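Local atomic coordinates of hypothetical protein ST1511 (PDB entry 2EKM), a protein that is of unknown function but belongs to the adenosine-specific kinase family and may transfer adenosine monophosphate to proteins. Residues Q22-K27 and E105-F110; F45-C50 and F84-K89; N115-L120 and V133-T138. All coordinates share one frame; numbering follows the deposited sequence.

Contact 1. Residues Q22-K27 and E105-F110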
loop_
_atom_site.group_PDB
_atom_site.type_symbol
_atom_site.label_atom_id
_atom_site.label_comp_id
_atom_site.label_asym_id
_atom_site.label_seq_id
_atom_site.Cartn_x
_atom_site.Cartn_y
_atom_site.Cartn_z
ATOM N N GLN A 22 -2.135 -1.452 7.880
ATOM C CA GLN A 22 -2.488 -0.200 8.529
ATOM C C GLN A 22 -3.965 0.067 8.292
ATOM O O GLN A 22 -4.483 -0.166 7.194
ATOM C CB GLN A 22 -1.658 0.936 7.941
ATOM C CG GLN A 22 -1.822 2.268 8.630
ATOM C CD GLN A 22 -1.007 3.341 7.942
ATOM O OE1 GLN A 22 0.145 3.113 7.572
ATOM N NE2 GLN A 22 -1.597 4.518 7.764
ATOM N N SER A 23 -4.632 0.571 9.321
ATOM C CA SER A 23 -6.055 0.853 9.243
ATOM C C SER A 23 -6.386 2.113 10.046
ATOM O O SER A 23 -5.497 2.889 10.397
ATOM C CB SER A 23 -6.826 -0.345 9.810
ATOM O OG SER A 23 -8.216 -0.185 9.646
ATOM N N HIS A 24 -7.670 2.318 10.319
ATOM C CA HIS A 24 -8.114 3.461 11.109
ATOM C C HIS A 24 -9.508 3.150 11.637
ATOM O O HIS A 24 -10.194 2.280 11.103
ATOM C CB HIS A 24 -8.141 4.733 10.256
ATOM C CG HIS A 24 -9.332 4.833 9.357
ATOM N ND1 HIS A 24 -10.394 5.671 9.625
ATOM C CD2 HIS A 24 -9.642 4.183 8.211
ATOM C CE1 HIS A 24 -11.307 5.531 8.681
ATOM N NE2 HIS A 24 -10.876 4.635 7.812
ATOM N N PHE A 25 -9.913 3.858 12.688
ATOM C CA PHE A 25 -11.222 3.677 13.317
ATOM C C PHE A 25 -11.303 2.354 14.070
ATOM O O PHE A 25 -10.836 1.318 13.593
ATOM C CB PHE A 25 -12.350 3.741 12.279
ATOM C CG PHE A 25 -13.718 3.956 12.881
ATOM C CD1 PHE A 25 -13.875 4.714 14.041
ATOM C CD2 PHE A 25 -14.851 3.411 12.285
ATOM C CE1 PHE A 25 -15.141 4.920 14.599
ATOM C CE2 PHE A 25 -16.123 3.611 12.837
ATOM C CZ PHE A 25 -16.265 4.366 13.995
ATOM N N ILE A 26 -11.916 2.399 15.246
ATOM C CA ILE A 26 -12.058 1.226 16.100
ATOM C C ILE A 26 -12.838 0.078 15.447
ATOM O O ILE A 26 -12.651 -1.086 15.812
ATOM C CB ILE A 26 -12.748 1.612 17.437
ATOM C CG1 ILE A 26 -12.640 0.465 18.442
ATOM C CG2 ILE A 26 -14.208 1.951 17.193
ATOM C CD1 ILE A 26 -11.229 0.131 18.825
ATOM N N LYS A 27 -13.693 0.401 14.478
ATOM C CA LYS A 27 -14.500 -0.618 13.798
ATOM C C LYS A 27 -13.642 -1.614 13.016
ATOM O O LYS A 27 -14.131 -2.636 12.529
ATOM C CB LYS A 27 -15.527 0.043 12.862
ATOM C CG LYS A 27 -16.615 -0.920 12.362
ATOM C CD LYS A 27 -17.870 -0.180 11.887
ATOM C CE LYS A 27 -17.664 0.547 10.560
ATOM N NZ LYS A 27 -17.549 -0.389 9.392
ATOM N N GLU A 105 -12.030 0.149 6.443
ATOM C CA GLU A 105 -11.119 0.848 7.344
ATOM C C GLU A 105 -9.656 0.671 6.925
ATOM O O GLU A 105 -8.805 1.514 7.175
ATOM C CB GLU A 105 -11.326 0.294 8.755
ATOM C CG GLU A 105 -12.535 0.918 9.455
ATOM C CD GLU A 105 -13.728 0.002 9.304
ATOM O OE1 GLU A 105 -13.535 -1.169 9.011
ATOM O OE2 GLU A 105 -14.851 0.474 9.481
ATOM N N VAL A 106 -9.359 -0.462 6.295
ATOM C CA VAL A 106 -7.992 -0.778 5.883
ATOM C C VAL A 106 -7.402 0.240 4.903
ATOM O O VAL A 106 -7.985 0.528 3.867
ATOM C CB VAL A 106 -7.927 -2.203 5.265
ATOM C CG1 VAL A 106 -6.538 -2.485 4.694
ATOM C CG2 VAL A 106 -8.263 -3.241 6.331
ATOM N N VAL A 107 -6.234 0.776 5.243
ATOM C CA VAL A 107 -5.559 1.754 4.399
ATOM C C VAL A 107 -4.592 1.051 3.445
ATOM O O VAL A 107 -4.504 1.388 2.258
ATOM C CB VAL A 107 -4.778 2.771 5.259
ATOM C CG1 VAL A 107 -4.025 3.751 4.367
ATOM C CG2 VAL A 107 -5.738 3.521 6.162
ATOM N N ARG A 108 -3.873 0.069 3.971
ATOM C CA ARG A 108 -2.915 -0.688 3.178
ATOM C C ARG A 108 -2.394 -1.873 3.973
ATOM O O ARG A 108 -2.619 -1.966 5.184
ATOM C CB ARG A 108 -1.737 0.194 2.775
ATOM C CG ARG A 108 -1.033 0.843 3.951
ATOM C CD ARG A 108 0.234 1.534 3.498
ATOM N NE ARG A 108 0.732 2.435 4.524
ATOM C CZ ARG A 108 1.920 3.024 4.488
ATOM N NH1 ARG A 108 2.741 2.801 3.470
ATOM N NH2 ARG A 108 2.279 3.841 5.468
ATOM N N ILE A 109 -1.692 -2.767 3.283
ATOM C CA ILE A 109 -1.124 -3.953 3.903
ATOM C C ILE A 109 0.390 -3.931 3.693
ATOM O O ILE A 109 0.857 -3.660 2.586
ATOM C CB ILE A 109 -1.722 -5.225 3.271
ATOM C CG1 ILE A 109 -3.251 -5.152 3.343
ATOM C CG2 ILE A 109 -1.201 -6.471 3.987
ATOM C CD1 ILE A 109 -3.958 -6.290 2.628
ATOM N N PHE A 110 1.145 -4.209 4.757
ATOM C CA PHE A 110 2.603 -4.203 4.696
ATOM C C PHE A 110 3.213 -5.558 4.326
ATOM O O PHE A 110 4.248 -5.614 3.656
ATOM C CB PHE A 110 3.190 -3.742 6.041
ATOM C CG PHE A 110 2.821 -2.324 6.426
ATOM C CD1 PHE A 110 3.176 -1.251 5.615
ATOM C CD2 PHE A 110 2.143 -2.066 7.613
ATOM C CE1 PHE A 110 2.861 0.070 5.984
ATOM C CE2 PHE A 110 1.824 -0.760 7.991
ATOM C CZ PHE A 110 2.184 0.310 7.175
#

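Contact 2. Residues F45-C50 and F84-K89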
loop_
_atom_site.group_PDB
_atom_site.type_symbol
_atom_site.label_atom_id
_atom_site.label_comp_id
_atom_site.label_asym_id
_atom_site.label_seq_id
_atom_site.Cartn_x
_atom_site.Cartn_y
_atom_site.Cartn_z
ATOM N N PHE A 45 -8.037 -17.766 13.446
ATOM C CA PHE A 45 -7.360 -16.486 13.342
ATOM C C PHE A 45 -7.343 -15.662 14.624
ATOM O O PHE A 45 -8.137 -15.885 15.537
ATOM C CB PHE A 45 -7.999 -15.680 12.205
ATOM C CG PHE A 45 -9.480 -15.448 12.378
ATOM C CD1 PHE A 45 -9.949 -14.368 13.120
ATOM C CD2 PHE A 45 -10.407 -16.327 11.819
ATOM C CE1 PHE A 45 -11.323 -14.165 13.302
ATOM C CE2 PHE A 45 -11.784 -16.133 11.997
ATOM C CZ PHE A 45 -12.238 -15.050 12.741
ATOM N N GLY A 46 -6.403 -14.724 14.673
ATOM C CA GLY A 46 -6.254 -13.826 15.802
ATOM C C GLY A 46 -5.994 -12.445 15.227
ATOM O O GLY A 46 -5.212 -12.311 14.283
ATOM N N ILE A 47 -6.634 -11.427 15.797
ATOM C CA ILE A 47 -6.507 -10.055 15.305
ATOM C C ILE A 47 -6.118 -9.044 16.379
ATOM O O ILE A 47 -6.661 -9.064 17.479
ATOM C CB ILE A 47 -7.847 -9.564 14.715
ATOM C CG1 ILE A 47 -8.334 -10.538 13.644
ATOM C CG2 ILE A 47 -7.691 -8.146 14.159
ATOM C CD1 ILE A 47 -9.822 -10.409 13.347
ATOM N N ALA A 48 -5.196 -8.149 16.043
ATOM C CA ALA A 48 -4.773 -7.104 16.967
ATOM C C ALA A 48 -4.756 -5.788 16.196
ATOM O O ALA A 48 -4.345 -5.752 15.033
ATOM C CB ALA A 48 -3.389 -7.407 17.524
ATOM N N PHE A 49 -5.211 -4.719 16.845
ATOM C CA PHE A 49 -5.266 -3.392 16.233
ATOM C C PHE A 49 -4.787 -2.326 17.215
ATOM O O PHE A 49 -5.247 -2.268 18.355
ATOM C CB PHE A 49 -6.699 -3.079 15.787
ATOM C CG PHE A 49 -6.898 -1.664 15.319
ATOM C CD1 PHE A 49 -6.262 -1.197 14.167
ATOM C CD2 PHE A 49 -7.728 -0.797 16.025
ATOM C CE1 PHE A 49 -6.454 0.111 13.729
ATOM C CE2 PHE A 49 -7.928 0.516 15.595
ATOM C CZ PHE A 49 -7.292 0.972 14.447
ATOM N N CYS A 50 -3.873 -1.475 16.764
ATOM C CA CYS A 50 -3.329 -0.429 17.618
ATOM C C CYS A 50 -4.117 0.879 17.626
ATOM O O CYS A 50 -3.887 1.758 16.794
ATOM C CB CYS A 50 -1.877 -0.136 17.234
ATOM S SG CYS A 50 -0.716 -1.509 17.504
ATOM N N PHE A 84 -2.372 -2.987 12.253
ATOM C CA PHE A 84 -3.175 -4.151 12.581
ATOM C C PHE A 84 -2.349 -5.384 12.232
ATOM O O PHE A 84 -1.537 -5.359 11.301
ATOM C CB PHE A 84 -4.542 -4.132 11.863
ATOM C CG PHE A 84 -4.487 -4.387 10.377
ATOM C CD1 PHE A 84 -4.355 -5.680 9.880
ATOM C CD2 PHE A 84 -4.645 -3.341 9.475
ATOM C CE1 PHE A 84 -4.385 -5.927 8.504
ATOM C CE2 PHE A 84 -4.676 -3.576 8.100
ATOM C CZ PHE A 84 -4.547 -4.875 7.616
ATOM N N VAL A 85 -2.530 -6.441 13.014
ATOM C CA VAL A 85 -1.801 -7.682 12.820
ATOM C C VAL A 85 -2.772 -8.850 12.851
ATOM O O VAL A 85 -3.618 -8.939 13.742
ATOM C CB VAL A 85 -0.743 -7.898 13.936
ATOM C CG1 VAL A 85 -0.055 -9.252 13.756
ATOM C CG2 VAL A 85 0.287 -6.778 13.901
ATOM N N ILE A 86 -2.647 -9.735 11.867
ATOM C CA ILE A 86 -3.496 -10.913 11.778
ATOM C C ILE A 86 -2.641 -12.172 11.670
ATOM O O ILE A 86 -1.688 -12.225 10.894
ATOM C CB ILE A 86 -4.411 -10.880 10.525
ATOM C CG1 ILE A 86 -5.362 -9.682 10.580
ATOM C CG2 ILE A 86 -5.215 -12.169 10.446
ATOM C CD1 ILE A 86 -6.181 -9.504 9.304
ATOM N N TYR A 87 -2.985 -13.176 12.468
ATOM C CA TYR A 87 -2.303 -14.461 12.437
ATOM C C TYR A 87 -3.372 -15.464 12.037
ATOM O O TYR A 87 -4.485 -15.421 12.561
ATOM C CB TYR A 87 -1.744 -14.821 13.817
ATOM C CG TYR A 87 -0.374 -14.251 14.094
ATOM C CD1 TYR A 87 0.776 -14.940 13.716
ATOM C CD2 TYR A 87 -0.225 -13.017 14.724
ATOM C CE1 TYR A 87 2.042 -14.414 13.959
ATOM C CE2 TYR A 87 1.035 -12.481 14.970
ATOM C CZ TYR A 87 2.163 -13.185 14.585
ATOM O OH TYR A 87 3.412 -12.659 14.818
ATOM N N ILE A 88 -3.049 -16.351 11.104
ATOM C CA ILE A 88 -4.010 -17.358 10.666
ATOM C C ILE A 88 -3.371 -18.736 10.587
ATOM O O ILE A 88 -2.166 -18.866 10.389
ATOM C CB ILE A 88 -4.620 -17.024 9.273
ATOM C CG1 ILE A 88 -3.519 -16.985 8.209
ATOM C CG2 ILE A 88 -5.377 -15.699 9.338
ATOM C CD1 ILE A 88 -4.032 -16.765 6.794
ATOM N N LYS A 89 -4.200 -19.759 10.748
ATOM C CA LYS A 89 -3.767 -21.119 10.638
ATOM C C LYS A 89 -4.896 -21.935 10.059
ATOM O O LYS A 89 -6.058 -21.545 10.079
ATOM C CB LYS A 89 -3.436 -21.604 12.046
ATOM C CG LYS A 89 -2.553 -22.849 12.057
ATOM C CD LYS A 89 -2.515 -23.488 13.444
ATOM C CE LYS A 89 -3.586 -22.905 14.370
ATOM N NZ LYS A 89 -3.878 -23.849 15.444
#

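Contact 3. Residues N115-L120 and V133-T138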
loop_
_atom_site.group_PDB
_atom_site.type_symbol
_atom_site.label_atom_id
_atom_site.label_comp_id
_atom_site.label_asym_id
_atom_site.label_seq_id
_atom_site.Cartn_x
_atom_site.Cartn_y
_atom_site.Cartn_z
ATOM N N ASN A 115 7.486 -16.500 5.864
ATOM C CA ASN A 115 8.946 -16.411 5.841
ATOM C C ASN A 115 9.397 -15.546 7.019
ATOM O O ASN A 115 8.632 -14.778 7.589
ATOM C CB ASN A 115 9.412 -15.731 4.553
ATOM C CG ASN A 115 9.156 -16.567 3.321
ATOM O OD1 ASN A 115 8.898 -16.035 2.242
ATOM N ND2 ASN A 115 9.243 -17.882 3.467
ATOM N N PRO A 116 10.673 -15.768 7.378
ATOM C CA PRO A 116 11.225 -14.957 8.445
ATOM C C PRO A 116 10.929 -13.488 8.118
ATOM O O PRO A 116 11.161 -13.065 6.981
ATOM C CB PRO A 116 12.758 -15.229 8.429
ATOM C CG PRO A 116 12.781 -16.661 7.979
ATOM C CD PRO A 116 11.741 -16.678 6.873
ATOM N N LEU A 117 10.377 -12.735 9.063
ATOM C CA LEU A 117 9.977 -11.366 8.769
ATOM C C LEU A 117 10.425 -10.312 9.768
ATOM O O LEU A 117 10.355 -10.509 10.980
ATOM C CB LEU A 117 8.451 -11.308 8.643
ATOM C CG LEU A 117 7.789 -9.948 8.389
ATOM C CD1 LEU A 117 8.012 -9.524 6.943
ATOM C CD2 LEU A 117 6.288 -10.049 8.683
ATOM N N GLN A 118 10.878 -9.181 9.234
ATOM C CA GLN A 118 11.304 -8.050 10.045
ATOM C C GLN A 118 10.452 -6.848 9.641
ATOM O O GLN A 118 10.202 -6.627 8.454
ATOM C CB GLN A 118 12.773 -7.711 9.788
ATOM C CG GLN A 118 13.791 -8.653 10.412
ATOM C CD GLN A 118 15.213 -8.280 10.030
ATOM O OE1 GLN A 118 16.164 -8.535 10.775
ATOM N NE2 GLN A 118 15.365 -7.677 8.858
ATOM N N VAL A 119 9.998 -6.083 10.627
ATOM C CA VAL A 119 9.211 -4.891 10.355
ATOM C C VAL A 119 10.096 -3.703 10.711
ATOM O O VAL A 119 10.647 -3.639 11.811
ATOM C CB VAL A 119 7.911 -4.855 11.194
ATOM C CG1 VAL A 119 7.157 -3.560 10.930
ATOM C CG2 VAL A 119 7.030 -6.047 10.839
ATOM N N LEU A 120 10.250 -2.784 9.761
ATOM C CA LEU A 120 11.073 -1.597 9.944
ATOM C C LEU A 120 10.201 -0.476 10.491
ATOM O O LEU A 120 9.247 -0.045 9.845
ATOM C CB LEU A 120 11.698 -1.194 8.605
ATOM C CG LEU A 120 12.484 -2.324 7.922
ATOM C CD1 LEU A 120 12.875 -1.913 6.516
ATOM C CD2 LEU A 120 13.715 -2.674 8.746
ATOM N N VAL A 133 9.149 -3.581 5.431
ATOM C CA VAL A 133 9.441 -4.875 6.024
ATOM C C VAL A 133 10.529 -5.588 5.230
ATOM O O VAL A 133 10.788 -5.252 4.077
ATOM C CB VAL A 133 8.197 -5.801 6.025
ATOM C CG1 VAL A 133 7.030 -5.128 6.744
ATOM C CG2 VAL A 133 7.810 -6.152 4.591
ATOM N N VAL A 134 11.175 -6.557 5.868
ATOM C CA VAL A 134 12.180 -7.369 5.200
ATOM C C VAL A 134 11.519 -8.739 5.197
ATOM O O VAL A 134 11.506 -9.444 6.207
ATOM C CB VAL A 134 13.514 -7.435 5.975
ATOM C CG1 VAL A 134 14.516 -8.308 5.210
ATOM C CG2 VAL A 134 14.078 -6.032 6.152
ATOM N N ASP A 135 10.932 -9.087 4.057
ATOM C CA ASP A 135 10.227 -10.348 3.895
ATOM C C ASP A 135 11.123 -11.386 3.228
ATOM O O ASP A 135 11.344 -11.343 2.021
ATOM C CB ASP A 135 8.979 -10.131 3.033
ATOM C CG ASP A 135 8.061 -11.338 3.018
ATOM O OD1 ASP A 135 8.515 -12.436 3.398
ATOM O OD2 ASP A 135 6.886 -11.186 2.618
ATOM N N GLY A 136 11.637 -12.316 4.021
ATOM C CA GLY A 136 12.488 -13.343 3.457
ATOM C C GLY A 136 13.868 -12.839 3.095
ATOM O O GLY A 136 14.348 -11.844 3.645
ATOM N N TYR A 137 14.495 -13.512 2.138
ATOM C CA TYR A 137 15.851 -13.167 1.739
ATOM C C TYR A 137 15.991 -12.560 0.349
ATOM O O TYR A 137 15.032 -12.509 -0.425
ATOM C CB TYR A 137 16.726 -14.415 1.862
ATOM C CG TYR A 137 16.631 -15.058 3.230
ATOM C CD1 TYR A 137 17.265 -14.486 4.333
ATOM C CD2 TYR A 137 15.869 -16.207 3.434
ATOM C CE1 TYR A 137 17.142 -15.040 5.606
ATOM C CE2 TYR A 137 15.736 -16.773 4.710
ATOM C CZ TYR A 137 16.377 -16.182 5.789
ATOM O OH TYR A 137 16.256 -16.721 7.051
ATOM N N THR A 138 17.205 -12.106 0.047
ATOM C CA THR A 138 17.520 -11.485 -1.234
ATOM C C THR A 138 17.651 -12.544 -2.328
ATOM O O THR A 138 18.004 -13.688 -2.053
ATOM C CB THR A 138 18.838 -10.687 -1.142
ATOM O OG1 THR A 138 19.913 -11.581 -0.824
ATOM C CG2 THR A 138 18.739 -9.617 -0.053
#

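Contact 1. Residues Q22-K27 and E105-F110
Gln-22 and Arg-108 form an antiparallel, hydrogen-bonded pair where strand 16-22 ends and strand 108-113 begins, at the edge of the five-stranded sheet and against two neighbouring subunits. The backbone N of Gln-22 donates to Arg-108 O over 2.8 Å, and its carbonyl O takes two N-H groups from one face of its plane, those of Val-107 and Arg-108. Two residues thus face one, which makes this a classic beta bulge. The guanidinium of Arg-108 comes side-on, NE and NH2 both donating to Gln-22 OE1 (3.2 and 3.1 Å), NE from well above the amide plane and NH2 from nearer to it. The ring of Phe-110 covers one guanidinium face, CE1 over its centre, while NE2 of Gln-22 reaches Phe-110 O of the second subunit. A leucine in place of Arg-108 would take away both donors to Gln-22 OE1, and the amide would probably be freer to turn from its bond to the neighbouring subunit. Beyond the bulge, the CD2 edge of the His-24 ring approaches Glu-105 O at 3.0 Å. Lys-27, its chain bent at chi3 and chi4, brings NZ to within 2.8 Å of Glu-105 OE2 in a salt bridge, and the same ammonium also pairs with Glu-104 and Asp-31.

Contact 2. Residues F45-C50 and F84-K89
Ala-48 O accepts the N-H of Val-85 at 2.8 Å, the shortest polar bond between strands 44-50 and 83-89. The reverse bond, Ala-48 N to Val-85 O, closes the ring of this hydrogen-bonded pair, and Gly-46 and Tyr-87 form a second such ring through both of their N-H and C=O groups. At the non-hydrogen-bonded pairs, CA-H groups approach the same carbonyls; CA of Phe-84 lies 3.2 Å from Ala-48 O. The strands run antiparallel, 172° between their directions, in the middle of the five-stranded sheet. On the face of Phe-45, Ile-47 and Phe-49, the ring of Phe-49 turns its CD1 edge to Phe-84 CB, at 4.1 Å. The Phe-84 ring leads away from strand 44-50, because CG stands between the backbone N and the carbonyl carbon (chi1 72°), and it packs on Ser-23 and Val-106. Phe-45 CB meets Ile-88 CG2 at 3.9 Å. The other face carries Ala-48 and Val-85, whose CB atoms are 4.5 Å apart; here Ala-48 and Tyr-87 meet helix 65-78, and Tyr-87 OH is hydrogen-bonded to Thr-74 OG1 and Glu-11 O. Four backbone bonds set the register, while side-chain contacts across the pair are apolar.

Contact 3. Residues N115-L120 and V133-T138
Gln-118 and Val-134 satisfy each other's backbone: Val-134 N donates to Gln-118 O over 2.8 Å, and Gln-118 N to Val-134 O over 3.1 Å. Val-134 O also receives a CA-H contact from Leu-117. Two residues on, where the strand has given way to loop, the N-H of Gly-136 meets Pro-116 O at 3.1 Å, nearly along the C=O axis. That carbonyl has a second donor, NE2 of Gln-126 of the third subunit, which bonds Gly-136 O as well. Positive phi (74°) at Gly-136 favours a glycine at this bend. The carboxylate of Asp-135 is held from two sides: OD1 bonds to Thr-113 OG1 in its own chain, and OD2 to ND1 of His-82 of the third subunit. OD1 also lies 3.6 Å from Asn-115 CB, while the backbone N of Asn-115 bonds to Thr-113 OG1.

Apolar contacts run diagonally across the pairs as well as within them. Leu-117, with CG anti to the backbone N (chi1 178°), sends CD1 to Val-133 CB at 3.8 Å, and CG2 of Val-119 touches Val-133 CG1. Leu-120 CD2 rests against Val-134 CG2, and at the open end Pro-116 CG lies 3.6 Å from Tyr-137 OH. Paired antiparallel strands, followed at the open end by a loop that bonds to another subunit, mark this as the base of the beta hairpin 117-123/128-135, placed at a subunit interface of the trimer.

In the fold
Contacts 1 and 2 share the five-stranded antiparallel sheet: contact 2 pairs strands 44-50 and 83-89 in its interior, and contact 1 joins strands 16-22 and 108-113 at one side, their centres about 12 Å apart. Along the chain contact 2 is nested inside the loop that contact 1 closes, and the two touch through Phe-84 and Gln-22, and through Phe-25 and Phe-49. Contact 3 follows in series, in the three-stranded sheet, its centre about 21 Å from that of contact 1 and about 18 Å from that of contact 2. Val-133 packs on Phe-110, where the two sheets meet. Contacts 1 and 3 both touch the third subunit, so intrachain pairing and trimer assembly meet there.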